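Local coordinates for protein chitinase (Thermococcus kodakarensis KOD1, PDB 5DHE) that hydrolyses chitin and has, besides its catalytic domains, chitin-binding domains that probably hold the enzyme on its substrate, at residues A[5-11]-A[22-28]. Residues are numbered along the deposited sequence; the frame is centred on the assembly and turned at random.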
loop_
_atom_site.group_PDB
_atom_site.type_symbol
_atom_site.label_atom_id
_atom_site.label_comp_id
_atom_site.label_asym_id
_atom_site.label_seq_id
_atom_site.Cartn_x
_atom_site.Cartn_y
_atom_site.Cartn_z
ATOM N N LYS A 5 1.423 14.860 -1.197
ATOM C CA LYS A 5 2.599 14.481 -1.982
ATOM C C LYS A 5 2.178 13.539 -3.095
ATOM O O LYS A 5 2.386 12.332 -3.024
ATOM C CB LYS A 5 3.656 13.819 -1.083
ATOM C CG LYS A 5 5.038 13.733 -1.752
ATOM C CD LYS A 5 6.125 13.221 -0.805
ATOM C CE LYS A 5 7.524 13.361 -1.428
ATOM N NZ LYS A 5 7.717 12.665 -2.721
ATOM N N PRO A 6 1.585 14.098 -4.154
ATOM C CA PRO A 6 1.103 13.334 -5.308
ATOM C C PRO A 6 2.105 12.512 -6.097
ATOM O O PRO A 6 1.712 11.818 -7.028
ATOM C CB PRO A 6 0.394 14.392 -6.155
ATOM C CG PRO A 6 1.161 15.637 -5.848
ATOM C CD PRO A 6 1.388 15.544 -4.353
ATOM N N ASP A 7 3.388 12.582 -5.752
ATOM C CA ASP A 7 4.356 11.753 -6.463
ATOM C C ASP A 7 4.939 10.670 -5.558
ATOM O O ASP A 7 5.973 10.070 -5.876
ATOM C CB ASP A 7 5.483 12.616 -7.065
ATOM C CG ASP A 7 6.387 13.233 -6.017
ATOM O OD1 ASP A 7 6.046 13.209 -4.820
ATOM O OD2 ASP A 7 7.453 13.764 -6.404
ATOM N N ALA A 8 4.256 10.381 -4.448
ATOM C CA ALA A 8 4.775 9.388 -3.518
ATOM C C ALA A 8 4.707 7.934 -4.002
ATOM O O ALA A 8 5.689 7.199 -3.895
ATOM C CB ALA A 8 4.062 9.524 -2.156
ATOM N N PHE A 9 3.569 7.512 -4.542
ATOM C CA PHE A 9 3.437 6.117 -4.989
ATOM C C PHE A 9 4.174 5.793 -6.280
ATOM O O PHE A 9 4.149 6.571 -7.238
ATOM C CB PHE A 9 1.967 5.741 -5.269
ATOM C CG PHE A 9 1.160 5.331 -4.062
ATOM C CD1 PHE A 9 1.517 4.224 -3.306
ATOM C CD2 PHE A 9 -0.023 5.999 -3.756
ATOM C CE1 PHE A 9 0.700 3.777 -2.265
ATOM C CE2 PHE A 9 -0.854 5.561 -2.712
ATOM C CZ PHE A 9 -0.486 4.441 -1.964
ATOM N N SER A 10 4.803 4.623 -6.301
ATOM C CA SER A 10 5.436 4.093 -7.511
ATOM C C SER A 10 5.059 2.619 -7.401
ATOM O O SER A 10 5.651 1.881 -6.617
ATOM C CB SER A 10 6.950 4.260 -7.503
ATOM O OG SER A 10 7.460 3.798 -8.748
ATOM N N VAL A 11 4.074 2.207 -8.197
ATOM C CA VAL A 11 3.528 0.857 -8.136
ATOM C C VAL A 11 3.683 0.043 -9.412
ATOM O O VAL A 11 3.450 0.545 -10.516
ATOM C CB VAL A 11 2.016 0.943 -7.777
ATOM C CG1 VAL A 11 1.391 -0.441 -7.681
ATOM C CG2 VAL A 11 1.848 1.699 -6.470
ATOM N N ASP A 22 4.028 -4.354 -6.211
ATOM C CA ASP A 22 5.335 -3.927 -5.731
ATOM C C ASP A 22 5.146 -2.444 -5.500
ATOM O O ASP A 22 4.996 -1.669 -6.455
ATOM C CB ASP A 22 6.387 -4.185 -6.807
ATOM C CG ASP A 22 7.790 -3.889 -6.328
ATOM O OD1 ASP A 22 8.032 -2.779 -5.813
ATOM O OD2 ASP A 22 8.657 -4.772 -6.477
ATOM N N VAL A 23 5.155 -2.055 -4.234
ATOM C CA VAL A 23 4.880 -0.680 -3.864
ATOM C C VAL A 23 6.062 0.089 -3.314
ATOM O O VAL A 23 6.619 -0.271 -2.286
ATOM C CB VAL A 23 3.752 -0.641 -2.795
ATOM C CG1 VAL A 23 3.394 0.802 -2.442
ATOM C CG2 VAL A 23 2.526 -1.391 -3.291
ATOM N N THR A 24 6.428 1.159 -4.000
ATOM C CA THR A 24 7.507 2.009 -3.538
ATOM C C THR A 24 6.869 3.316 -3.090
ATOM O O THR A 24 5.973 3.854 -3.751
ATOM C CB THR A 24 8.541 2.269 -4.662
ATOM O OG1 THR A 24 9.259 1.055 -4.924
ATOM C CG2 THR A 24 9.524 3.371 -4.249
ATOM N N LEU A 25 7.298 3.793 -1.925
ATOM C CA LEU A 25 6.799 5.041 -1.369
ATOM C C LEU A 25 7.960 6.025 -1.312
ATOM O O LEU A 25 8.913 5.834 -0.555
ATOM C CB LEU A 25 6.261 4.832 0.042
ATOM C CG LEU A 25 5.195 3.755 0.219
ATOM C CD1 LEU A 25 4.867 3.644 1.727
ATOM C CD2 LEU A 25 3.935 4.095 -0.600
ATOM N N ASN A 26 7.869 7.060 -2.135
ATOM C CA ASN A 26 8.892 8.094 -2.184
ATOM C C ASN A 26 8.369 9.166 -1.250
ATOM O O ASN A 26 7.655 10.093 -1.648
ATOM C CB ASN A 26 9.042 8.553 -3.628
ATOM C CG ASN A 26 9.612 7.450 -4.498
ATOM O OD1 ASN A 26 8.967 6.978 -5.443
ATOM N ND2 ASN A 26 10.818 7.004 -4.164
ATOM N N LEU A 27 8.734 8.997 0.016
ATOM C CA LEU A 27 8.260 9.845 1.104
ATOM C C LEU A 27 9.030 11.117 1.394
ATOM O O LEU A 27 8.445 12.096 1.859
ATOM C CB LEU A 27 8.184 9.014 2.388
ATOM C CG LEU A 27 7.299 7.759 2.332
ATOM C CD1 LEU A 27 7.505 6.905 3.581
ATOM C CD2 LEU A 27 5.843 8.156 2.201
ATOM N N GLY A 28 10.337 11.097 1.145
ATOM C CA GLY A 28 11.145 12.274 1.417
ATOM C C GLY A 28 11.471 12.446 2.895
ATOM O O GLY A 28 12.134 13.413 3.283
HETATM O O HOH W 1 7.305 7.787 -7.046
HETATM O O HOH W 2 7.400 -0.182 -7.139
#
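K5 reaches across to N26 with its ammonium group, NZ donating a 2.8 Å hydrogen bond to the carbonyl O of N26 from above the carbonyl plane. CG stands anti to the backbone N (chi1 -165°) and the chain runs extended until chi4, where a bend swings NZ back to D7; there NZ meets OD1 at 2.7 Å on the syn side, though well out of the carboxylate plane, in a salt bridge across the type I turn K5–A8. With K5 shortened to an alanine, the D7 carboxylate would probably lose its charged mate and N26 O the bond from NZ. Where the turn ends, N26 N donates to A8 O at 2.8 Å, almost straight (177°); from F9 on the backbones pair as antiparallel strands, and S10 and T24 form a hydrogen-bonded pair, T24 N to S10 O being 2.8 Å. Water 2 lies between S10 O, D22 O and T24 OG1. On the side of the sheet bearing F9, V11, V23 and L25, F9 lies alongside V23 and L25, pointing the same way: V23 CG1 comes in at the ring edge, whereas L25 CD2 approaches F9 CD1 obliquely at 3.6 Å. S10 and T24 touch through their CB atoms on the other side. The contact forms the open end of the hairpin 9-15/18-26, with strand 72-80 flanking 18-26 and M88 and L90 of strand 85-92, in the second sheet of this beta-sandwich, packing against F9.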